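Local coordinates for protein S-adenosylmethionine dependent methyltransferase (Mesorhizobium loti, PDB 3BKW) that probably transfers a methyl group from S-adenosylmethionine to an acceptor substrate, at residues G55-W60 with L110-L115; S143-I148 with V187-R192; R125-V130 with L198-R203. One frame throughout, in Å; residues are numbered along the deposited sequence.

Following the chain from its N terminus, contact 1 closes the first loop, bringing strand 108-114 of the central sheet back against helix 56-63. The chain then enters contact 3, whose wider loop runs from helix 123-133 to helix 194-203. Contact 2 is nested inside that loop, joining the end of strand 138-145 and the start of helix 147-150 to strand 189-191. Contacts 1 and 3 lie against opposite faces of strand 108-114: Tyr-112 faces the helix of contact 1, whereas Ala-111 touches Val-130 of contact 3. Contacts 1 and 2 meet through the neighbouring strands 108-114 and 138-145, where Ser-113 O probably accepts from Ser-143 N.

Contact 1: residues G55-W60 with L110-L115; sequences GWFCRW and LAYSSL
Phe-57 and Tyr-112 lay their rings face to face, the centroids 3.6 Å apart and the planes only 8° from parallel. The overlap is broad but slightly shifted, with Phe-57 CD1 over the centre of the tyrosine ring, and the closest atoms are Phe-57 CG and Tyr-112 CE2 at 3.4 Å. Leu-110 adds a looser touch, its CD2 reaching the edge of the Phe-57 ring near CZ. Both aromatic side chains leave their backbones with CG opposite the main-chain N (chi1 171° for Phe-57, 174° for Tyr-112), which directs the two rings toward each other, one from the helix and one from the strand. Leu-110 and Tyr-112, two residues apart on strand 108-114, point to the same face of the sheet. Trp-32 touches both stacked rings, and Asp-49 of the neighbouring strand 46-50 lies against them too. Gly-55, with a positive phi that glycine adopts readily, occupies the N-cap position of helix 56-63, after the glycine-rich turn that in Rossmann-like methyltransferases usually borders the cofactor. Flat aromatic faces suit a buried helix-sheet interface, where dispersion and exclusion of water, rather than directional polar bonds, hold the helix to the strand.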
loop_
_atom_site.group_PDB
_atom_site.type_symbol
_atom_site.label_atom_id
_atom_site.label_comp_id
_atom_site.label_asym_id
_atom_site.label_seq_id
_atom_site.Cartn_x
_atom_site.Cartn_y
_atom_site.Cartn_z
ATOM N N GLY A 55 25.981 -7.852 9.484
ATOM C CA GLY A 55 26.524 -7.256 8.266
ATOM C C GLY A 55 26.369 -8.054 6.992
ATOM O O GLY A 55 27.108 -7.820 6.041
ATOM N N TRP A 56 25.385 -8.955 6.941
ATOM C CA TRP A 56 25.164 -9.799 5.762
ATOM C C TRP A 56 24.954 -8.969 4.487
ATOM O O TRP A 56 25.586 -9.234 3.460
ATOM C CB TRP A 56 23.955 -10.726 5.935
ATOM C CG TRP A 56 24.029 -11.721 7.024
ATOM C CD1 TRP A 56 23.334 -11.698 8.202
ATOM C CD2 TRP A 56 24.815 -12.913 7.042
ATOM N NE1 TRP A 56 23.646 -12.806 8.958
ATOM C CE2 TRP A 56 24.544 -13.576 8.267
ATOM C CE3 TRP A 56 25.724 -13.493 6.141
ATOM C CZ2 TRP A 56 25.163 -14.793 8.623
ATOM C CZ3 TRP A 56 26.341 -14.709 6.489
ATOM C CH2 TRP A 56 26.055 -15.341 7.725
ATOM N N PHE A 57 24.099 -7.949 4.581
ATOM C CA PHE A 57 23.836 -7.076 3.445
ATOM C C PHE A 57 25.072 -6.225 3.112
ATOM O O PHE A 57 25.356 -6.000 1.926
ATOM C CB PHE A 57 22.601 -6.176 3.653
ATOM C CG PHE A 57 22.450 -5.142 2.585
ATOM C CD1 PHE A 57 21.871 -5.463 1.369
ATOM C CD2 PHE A 57 22.974 -3.864 2.768
ATOM C CE1 PHE A 57 21.764 -4.502 0.344
ATOM C CE2 PHE A 57 22.877 -2.899 1.765
ATOM C CZ PHE A 57 22.260 -3.225 0.545
ATOM N N CYS A 58 25.758 -5.729 4.148
ATOM C CA CYS A 58 26.963 -4.900 3.968
ATOM C C CYS A 58 27.997 -5.627 3.113
ATOM O O CYS A 58 28.527 -5.052 2.150
ATOM C CB CYS A 58 27.578 -4.504 5.309
ATOM S SG CYS A 58 26.525 -3.405 6.252
ATOM N N ARG A 59 28.265 -6.891 3.457
ATOM C CA ARG A 59 29.186 -7.722 2.691
ATOM C C ARG A 59 28.678 -8.023 1.285
ATOM O O ARG A 59 29.456 -7.975 0.342
ATOM C CB ARG A 59 29.557 -9.010 3.426
ATOM C CG ARG A 59 30.450 -8.756 4.641
ATOM C CD ARG A 59 30.944 -10.042 5.276
ATOM N NE ARG A 59 29.867 -10.805 5.891
ATOM C CZ ARG A 59 29.248 -10.483 7.030
ATOM N NH1 ARG A 59 29.592 -9.408 7.727
ATOM N NH2 ARG A 59 28.269 -11.261 7.481
ATOM N N TRP A 60 27.386 -8.314 1.146
ATOM C CA TRP A 60 26.788 -8.534 -0.185
ATOM C C TRP A 60 26.995 -7.302 -1.071
ATOM O O TRP A 60 27.418 -7.424 -2.220
ATOM C CB TRP A 60 25.289 -8.897 -0.083
ATOM C CG TRP A 60 24.612 -9.020 -1.424
ATOM C CD1 TRP A 60 24.506 -10.145 -2.172
ATOM C CD2 TRP A 60 23.997 -7.965 -2.188
ATOM N NE1 TRP A 60 23.853 -9.866 -3.345
ATOM C CE2 TRP A 60 23.551 -8.535 -3.398
ATOM C CE3 TRP A 60 23.800 -6.599 -1.971
ATOM C CZ2 TRP A 60 22.877 -7.790 -4.381
ATOM C CZ3 TRP A 60 23.136 -5.846 -2.945
ATOM C CH2 TRP A 60 22.694 -6.448 -4.145
ATOM N N LEU A 110 22.081 5.126 -1.606
ATOM C CA LEU A 110 21.105 4.119 -1.220
ATOM C C LEU A 110 21.090 3.943 0.279
ATOM O O LEU A 110 22.143 3.838 0.887
ATOM C CB LEU A 110 21.480 2.760 -1.858
ATOM C CG LEU A 110 20.702 1.490 -1.464
ATOM C CD1 LEU A 110 19.215 1.636 -1.799
ATOM C CD2 LEU A 110 21.320 0.253 -2.091
ATOM N N ALA A 111 19.891 3.922 0.854
ATOM C CA ALA A 111 19.677 3.547 2.237
ATOM C C ALA A 111 18.900 2.225 2.212
ATOM O O ALA A 111 17.910 2.087 1.488
ATOM C CB ALA A 111 18.929 4.622 3.009
ATOM N N TYR A 112 19.402 1.241 2.943
ATOM C CA TYR A 112 18.797 -0.085 3.060
ATOM C C TYR A 112 18.500 -0.405 4.506
ATOM O O TYR A 112 19.262 -0.039 5.378
ATOM C CB TYR A 112 19.759 -1.122 2.516
ATOM C CG TYR A 112 19.344 -2.577 2.680
ATOM C CD1 TYR A 112 18.545 -3.207 1.711
ATOM C CD2 TYR A 112 19.726 -3.328 3.807
ATOM C CE1 TYR A 112 18.170 -4.562 1.850
ATOM C CE2 TYR A 112 19.354 -4.682 3.954
ATOM C CZ TYR A 112 18.585 -5.288 2.973
ATOM O OH TYR A 112 18.252 -6.633 3.145
ATOM N N SER A 113 17.401 -1.114 4.752
ATOM C CA SER A 113 17.090 -1.588 6.093
ATOM C C SER A 113 16.232 -2.838 6.075
ATOM O O SER A 113 15.150 -2.834 5.507
ATOM C CB SER A 113 16.382 -0.505 6.884
ATOM O OG SER A 113 16.184 -0.928 8.230
ATOM N N SER A 114 16.725 -3.904 6.695
ATOM C CA SER A 114 15.988 -5.152 6.823
ATOM C C SER A 114 15.423 -5.328 8.230
ATOM O O SER A 114 16.179 -5.474 9.200
ATOM C CB SER A 114 16.888 -6.340 6.493
ATOM O OG SER A 114 16.234 -7.567 6.800
ATOM N N LEU A 115 14.098 -5.282 8.321
ATOM C CA LEU A 115 13.376 -5.648 9.541
ATOM C C LEU A 115 13.825 -4.930 10.805
ATOM O O LEU A 115 14.020 -5.542 11.864
ATOM C CB LEU A 115 13.442 -7.174 9.693
ATOM C CG LEU A 115 12.946 -7.998 8.500
ATOM C CD1 LEU A 115 13.079 -9.505 8.793
ATOM C CD2 LEU A 115 11.518 -7.619 8.120
#

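Contact 2: residues S143-I148 with V187-R192; sequences STEHPI and VVKHHR. With EDO (1,2-ethanediol), chain D; EDO (1,2-ethanediol), chain C.
A buried lysine serves two acids: Lys-189 NZ donates to Glu-145 OE1 over a short 2.6 Å and forms a second salt bridge with Asp-181. Glu-145 accepts through the syn lone pair of OE1, and the two long side chains cross at about a right angle. Lys-189 sets off with CG between its backbone N and carbonyl carbon (chi1 57°), then runs extended, which carries NZ out to the carboxylate. The pair of acids would probably favour the charged form of the lysine. The bridge spans two parts of the fold: Glu-145 ends strand 138-145 of the Rossmann-like central sheet, while Lys-189 and His-191 belong to strand 189-191, paired with 176-178 in a small antiparallel sheet apart from it. Further along the chain, Pro-147, well suited to the first turn of helix 147-150, puts its CB 3.4 Å from His-191 CE1 and equally close to Arg-192 O. Its carbonyl O meets the edge of the imidazole, 3.3 Å from CE1, while His-191 NE2 is hydrogen-bonded to Tyr-172 O. The helix is N-capped by His-146, whose ND1 accepts from Ile-148 N almost in the ring plane at 3.0 Å; the histidine's NE2 is hydrogen-bonded to Glu-213 OE1. Just after strand 189-191, Arg-192 NE donates to O1 of an ethanediol, probably from the crystallisation liquor, at 2.8 Å, and NH2 bonds to Val-120 O.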
loop_
_atom_site.group_PDB
_atom_site.type_symbol
_atom_site.label_atom_id
_atom_site.label_comp_id
_atom_site.label_asym_id
_atom_site.label_seq_id
_atom_site.Cartn_x
_atom_site.Cartn_y
_atom_site.Cartn_z
ATOM N N SER A 143 12.460 -3.369 4.446
ATOM C CA SER A 143 11.455 -4.347 4.814
ATOM C C SER A 143 11.055 -4.133 6.252
ATOM O O SER A 143 11.877 -3.748 7.095
ATOM C CB SER A 143 11.962 -5.763 4.625
ATOM O OG SER A 143 13.105 -6.004 5.423
ATOM N N THR A 144 9.775 -4.360 6.513
ATOM C CA THR A 144 9.213 -4.331 7.855
ATOM C C THR A 144 8.174 -5.441 7.970
ATOM O O THR A 144 7.713 -5.977 6.975
ATOM C CB THR A 144 8.518 -2.958 8.191
ATOM O OG1 THR A 144 7.573 -2.618 7.154
ATOM C CG2 THR A 144 9.546 -1.818 8.322
ATOM N N GLU A 145 7.802 -5.779 9.194
ATOM C CA GLU A 145 6.667 -6.653 9.414
ATOM C C GLU A 145 5.436 -5.956 8.856
ATOM O O GLU A 145 5.251 -4.751 9.011
ATOM C CB GLU A 145 6.440 -6.958 10.891
ATOM C CG GLU A 145 7.415 -7.978 11.428
ATOM C CD GLU A 145 7.239 -8.329 12.879
ATOM O OE1 GLU A 145 6.176 -8.051 13.449
ATOM O OE2 GLU A 145 8.193 -8.886 13.433
ATOM N N HIS A 146 4.622 -6.729 8.161
ATOM C CA HIS A 146 3.402 -6.216 7.517
ATOM C C HIS A 146 2.351 -5.913 8.595
ATOM O O HIS A 146 2.289 -6.629 9.598
ATOM C CB HIS A 146 2.865 -7.294 6.566
ATOM C CG HIS A 146 1.840 -6.805 5.599
ATOM N ND1 HIS A 146 0.535 -6.541 5.956
ATOM C CD2 HIS A 146 1.920 -6.580 4.266
ATOM C CE1 HIS A 146 -0.137 -6.142 4.892
ATOM N NE2 HIS A 146 0.679 -6.157 3.853
ATOM N N PRO A 147 1.555 -4.825 8.418
ATOM C CA PRO A 147 0.508 -4.590 9.423
ATOM C C PRO A 147 -0.525 -5.731 9.631
ATOM O O PRO A 147 -1.072 -5.870 10.719
ATOM C CB PRO A 147 -0.123 -3.256 8.959
ATOM C CG PRO A 147 0.245 -3.134 7.548
ATOM C CD PRO A 147 1.579 -3.761 7.398
ATOM N N ILE A 148 -0.791 -6.555 8.612
ATOM C CA ILE A 148 -1.652 -7.738 8.789
ATOM C C ILE A 148 -1.050 -8.668 9.851
ATOM O O ILE A 148 -1.759 -9.205 10.684
ATOM C CB ILE A 148 -1.856 -8.508 7.476
ATOM C CG1 ILE A 148 -2.826 -7.730 6.587
ATOM C CG2 ILE A 148 -2.403 -9.943 7.756
ATOM C CD1 ILE A 148 -2.928 -8.243 5.184
ATOM N N VAL A 187 11.093 -7.185 22.527
ATOM C CA VAL A 187 10.910 -6.031 21.628
ATOM C C VAL A 187 9.454 -5.563 21.609
ATOM O O VAL A 187 8.528 -6.379 21.786
ATOM C CB VAL A 187 11.345 -6.363 20.158
ATOM C CG1 VAL A 187 12.826 -6.767 20.123
ATOM C CG2 VAL A 187 10.436 -7.448 19.513
ATOM N N VAL A 188 9.283 -4.246 21.457
ATOM C CA VAL A 188 7.982 -3.596 21.254
ATOM C C VAL A 188 8.044 -3.132 19.804
ATOM O O VAL A 188 9.004 -2.477 19.415
ATOM C CB VAL A 188 7.777 -2.369 22.165
ATOM C CG1 VAL A 188 6.480 -1.644 21.824
ATOM C CG2 VAL A 188 7.779 -2.777 23.649
ATOM N N LYS A 189 7.045 -3.513 19.023
ATOM C CA LYS A 189 6.938 -3.110 17.618
ATOM C C LYS A 189 5.839 -2.089 17.498
ATOM O O LYS A 189 4.988 -1.978 18.384
ATOM C CB LYS A 189 6.727 -4.300 16.704
ATOM C CG LYS A 189 5.524 -5.192 16.978
ATOM C CD LYS A 189 5.676 -6.449 16.133
ATOM C CE LYS A 189 4.702 -7.496 16.477
ATOM N NZ LYS A 189 5.055 -8.759 15.712
ATOM N N HIS A 190 5.867 -1.338 16.405
ATOM C CA HIS A 190 4.940 -0.236 16.173
ATOM C C HIS A 190 4.089 -0.529 14.983
ATOM O O HIS A 190 4.559 -0.563 13.848
ATOM C CB HIS A 190 5.740 1.051 16.028
ATOM C CG HIS A 190 6.477 1.372 17.283
ATOM N ND1 HIS A 190 5.886 2.012 18.350
ATOM C CD2 HIS A 190 7.701 0.986 17.708
ATOM C CE1 HIS A 190 6.750 2.089 19.343
ATOM N NE2 HIS A 190 7.862 1.477 18.978
ATOM N N HIS A 191 2.810 -0.771 15.276
ATOM C CA HIS A 191 1.841 -1.088 14.271
ATOM C C HIS A 191 1.414 0.177 13.563
ATOM O O HIS A 191 0.920 1.118 14.196
ATOM C CB HIS A 191 0.622 -1.786 14.862
ATOM C CG HIS A 191 -0.443 -2.045 13.854
ATOM N ND1 HIS A 191 -0.280 -2.920 12.796
ATOM C CD2 HIS A 191 -1.682 -1.526 13.728
ATOM C CE1 HIS A 191 -1.386 -2.921 12.072
ATOM N NE2 HIS A 191 -2.248 -2.083 12.611
ATOM N N ARG A 192 1.649 0.195 12.250
ATOM C CA ARG A 192 1.262 1.297 11.375
ATOM C C ARG A 192 0.731 0.639 10.122
ATOM O O ARG A 192 1.357 -0.304 9.614
ATOM C CB ARG A 192 2.457 2.182 11.020
ATOM C CG ARG A 192 2.926 3.087 12.156
ATOM C CD ARG A 192 4.174 3.881 11.781
ATOM N NE ARG A 192 5.409 3.081 11.847
ATOM C CZ ARG A 192 6.332 3.103 12.826
ATOM N NH1 ARG A 192 6.251 3.932 13.867
ATOM N NH2 ARG A 192 7.403 2.315 12.704
HETATM C C1 EDO D . 2.681 4.266 15.883
HETATM O O1 EDO D . 2.466 2.908 15.509
HETATM C C2 EDO D . 3.836 4.328 16.875
HETATM O O2 EDO D . 3.567 3.527 18.044
HETATM C C1 EDO C . 6.530 0.686 9.313
HETATM O O1 EDO C . 5.950 2.008 9.319
HETATM C C2 EDO C . 5.698 -0.311 10.135
HETATM O O2 EDO C . 5.927 -0.178 11.537
#

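Contact 3: residues R125-V130 with L198-R203; sequences RLFRTV and LNALIR. With EDO (1,2-ethanediol), chain G; EDO (1,2-ethanediol), chain E.
Two helices that pack on one face of the Rossmann-like methyltransferase sheet meet at Phe-127 and Leu-201. Phe-127, on helix 123-133, turns its ring toward helix 194-203, and Leu-201 sets a methyl group on it: CD2 lies 3.6 Å from the ring centroid and only 2° off the normal, a nearly ideal CH-pi contact. Leu-201 CG approaches the rim, 3.7 Å from Phe-127 CE2. Ala-200 meets the same ring in its plane, its CB at 3.7 Å from CE2, so the phenyl is touched on a face by leucine and at an edge by alanine. Alanine, with its single methyl, suits this place because the helices come close, with the CA atoms of Phe-127 and Leu-201 6.4 Å apart. With CG opposite its carbonyl carbon (chi1 -67°), Phe-127 directs the ring toward helix 194-203, and the branched leucine supplies a methyl to meet it. Toward the sheet, Phe-140 lies against Phe-127, while Phe-142, Ile-208 and Val-239 touch Leu-201. Helix 194-203 also reaches the dimer interface: Asn-199 ND2 bonds to Val-211 O of the second subunit, and Leu-198 packs on Leu-198 of that subunit. At the solvent side, Arg-128 holds an ethanediol, probably from the crystallisation liquor, at the edge of its guanidinium, NH2 donating to O1 over 3.1 Å and NH1 to the same oxygen over 3.2 Å.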
loop_
_atom_site.group_PDB
_atom_site.type_symbol
_atom_site.label_atom_id
_atom_site.label_comp_id
_atom_site.label_asym_id
_atom_site.label_seq_id
_atom_site.Cartn_x
_atom_site.Cartn_y
_atom_site.Cartn_z
ATOM N N ARG A 125 10.381 10.798 11.592
ATOM C CA ARG A 125 11.653 11.474 11.895
ATOM C C ARG A 125 12.800 10.756 11.188
ATOM O O ARG A 125 13.641 11.384 10.539
ATOM C CB ARG A 125 11.891 11.552 13.405
ATOM C CG ARG A 125 13.193 12.210 13.826
ATOM C CD ARG A 125 13.255 12.336 15.332
ATOM N NE ARG A 125 14.402 13.114 15.816
ATOM C CZ ARG A 125 15.651 12.667 15.985
ATOM N NH1 ARG A 125 16.005 11.416 15.674
ATOM N NH2 ARG A 125 16.582 13.505 16.455
ATOM N N LEU A 126 12.821 9.433 11.313
ATOM C CA LEU A 126 13.836 8.612 10.629
ATOM C C LEU A 126 13.774 8.810 9.102
ATOM O O LEU A 126 14.813 8.976 8.470
ATOM C CB LEU A 126 13.732 7.135 11.045
ATOM C CG LEU A 126 14.741 6.165 10.425
ATOM C CD1 LEU A 126 15.077 4.992 11.383
ATOM C CD2 LEU A 126 14.268 5.638 9.061
ATOM N N PHE A 127 12.575 8.805 8.523
ATOM C CA PHE A 127 12.421 9.039 7.085
ATOM C C PHE A 127 12.999 10.392 6.658
ATOM O O PHE A 127 13.675 10.489 5.635
ATOM C CB PHE A 127 10.940 8.999 6.653
ATOM C CG PHE A 127 10.255 7.653 6.751
ATOM C CD1 PHE A 127 10.956 6.447 6.788
ATOM C CD2 PHE A 127 8.863 7.596 6.679
ATOM C CE1 PHE A 127 10.287 5.224 6.822
ATOM C CE2 PHE A 127 8.181 6.383 6.715
ATOM C CZ PHE A 127 8.887 5.196 6.768
ATOM N N ARG A 128 12.731 11.441 7.433
ATOM C CA ARG A 128 13.281 12.773 7.119
ATOM C C ARG A 128 14.804 12.784 7.180
ATOM O O ARG A 128 15.456 13.413 6.343
ATOM C CB ARG A 128 12.694 13.855 8.011
ATOM C CG ARG A 128 11.196 14.016 7.806
ATOM C CD ARG A 128 10.639 15.140 8.653
ATOM N NE ARG A 128 10.754 14.994 10.125
ATOM C CZ ARG A 128 9.815 14.516 10.951
ATOM N NH1 ARG A 128 8.660 14.061 10.500
ATOM N NH2 ARG A 128 10.049 14.485 12.269
ATOM N N THR A 129 15.357 12.058 8.145
ATOM C CA THR A 129 16.807 11.928 8.304
ATOM C C THR A 129 17.420 11.200 7.116
ATOM O O THR A 129 18.437 11.648 6.560
ATOM C CB THR A 129 17.131 11.243 9.641
ATOM O OG1 THR A 129 16.708 12.117 10.694
ATOM C CG2 THR A 129 18.618 10.973 9.810
ATOM N N VAL A 130 16.790 10.101 6.710
ATOM C CA VAL A 130 17.247 9.351 5.537
ATOM C C VAL A 130 17.127 10.217 4.279
ATOM O O VAL A 130 18.055 10.251 3.466
ATOM C CB VAL A 130 16.531 7.985 5.419
ATOM C CG1 VAL A 130 16.872 7.283 4.073
ATOM C CG2 VAL A 130 16.905 7.079 6.596
ATOM N N LEU A 198 3.327 4.732 3.893
ATOM C CA LEU A 198 3.529 5.374 2.594
ATOM C C LEU A 198 3.301 6.878 2.642
ATOM O O LEU A 198 4.077 7.654 2.067
ATOM C CB LEU A 198 2.658 4.732 1.523
ATOM C CG LEU A 198 2.907 3.233 1.275
ATOM C CD1 LEU A 198 1.929 2.727 0.207
ATOM C CD2 LEU A 198 4.338 2.911 0.915
ATOM N N ASN A 199 2.251 7.300 3.341
ATOM C CA ASN A 199 1.971 8.737 3.487
ATOM C C ASN A 199 3.103 9.468 4.212
ATOM O O ASN A 199 3.461 10.576 3.844
ATOM C CB ASN A 199 0.663 8.947 4.228
ATOM C CG ASN A 199 -0.549 8.514 3.428
ATOM O OD1 ASN A 199 -0.487 8.355 2.203
ATOM N ND2 ASN A 199 -1.677 8.368 4.119
ATOM N N ALA A 200 3.692 8.806 5.208
ATOM C CA ALA A 200 4.837 9.355 5.947
ATOM C C ALA A 200 6.067 9.511 5.044
ATOM O O ALA A 200 6.762 10.529 5.110
ATOM C CB ALA A 200 5.147 8.503 7.154
ATOM N N LEU A 201 6.311 8.530 4.172
ATOM C CA LEU A 201 7.377 8.661 3.172
ATOM C C LEU A 201 7.141 9.842 2.246
ATOM O O LEU A 201 8.038 10.633 2.005
ATOM C CB LEU A 201 7.506 7.387 2.342
ATOM C CG LEU A 201 8.154 6.176 3.022
ATOM C CD1 LEU A 201 7.917 4.892 2.206
ATOM C CD2 LEU A 201 9.639 6.431 3.192
ATOM N N ILE A 202 5.911 9.958 1.756
ATOM C CA ILE A 202 5.541 11.034 0.816
ATOM C C ILE A 202 5.693 12.414 1.481
ATOM O O ILE A 202 6.334 13.309 0.920
ATOM C CB ILE A 202 4.100 10.804 0.265
ATOM C CG1 ILE A 202 4.055 9.563 -0.632
ATOM C CG2 ILE A 202 3.596 12.020 -0.562
ATOM C CD1 ILE A 202 2.629 9.075 -0.893
ATOM N N ARG A 203 5.158 12.558 2.697
ATOM C CA ARG A 203 5.261 13.819 3.466
ATOM C C ARG A 203 6.734 14.187 3.762
ATOM O O ARG A 203 7.085 15.370 3.833
ATOM C CB ARG A 203 4.467 13.692 4.775
ATOM C CG ARG A 203 4.221 14.949 5.560
ATOM C CD ARG A 203 3.348 14.681 6.803
ATOM N NE ARG A 203 2.066 14.035 6.458
ATOM C CZ ARG A 203 1.718 12.743 6.619
ATOM N NH1 ARG A 203 2.513 11.831 7.210
ATOM N NH2 ARG A 203 0.500 12.358 6.207
HETATM C C1 EDO G . 1.028 13.417 2.937
HETATM O O1 EDO G . 2.085 12.531 2.560
HETATM C C2 EDO G . -0.295 12.664 2.917
HETATM O O2 EDO G . -0.427 12.010 1.661
HETATM C C1 EDO E . 6.462 13.131 13.905
HETATM O O1 EDO E . 7.680 12.790 13.239
HETATM C C2 EDO E . 5.995 14.512 13.454
HETATM O O2 EDO E . 5.845 14.605 12.023
#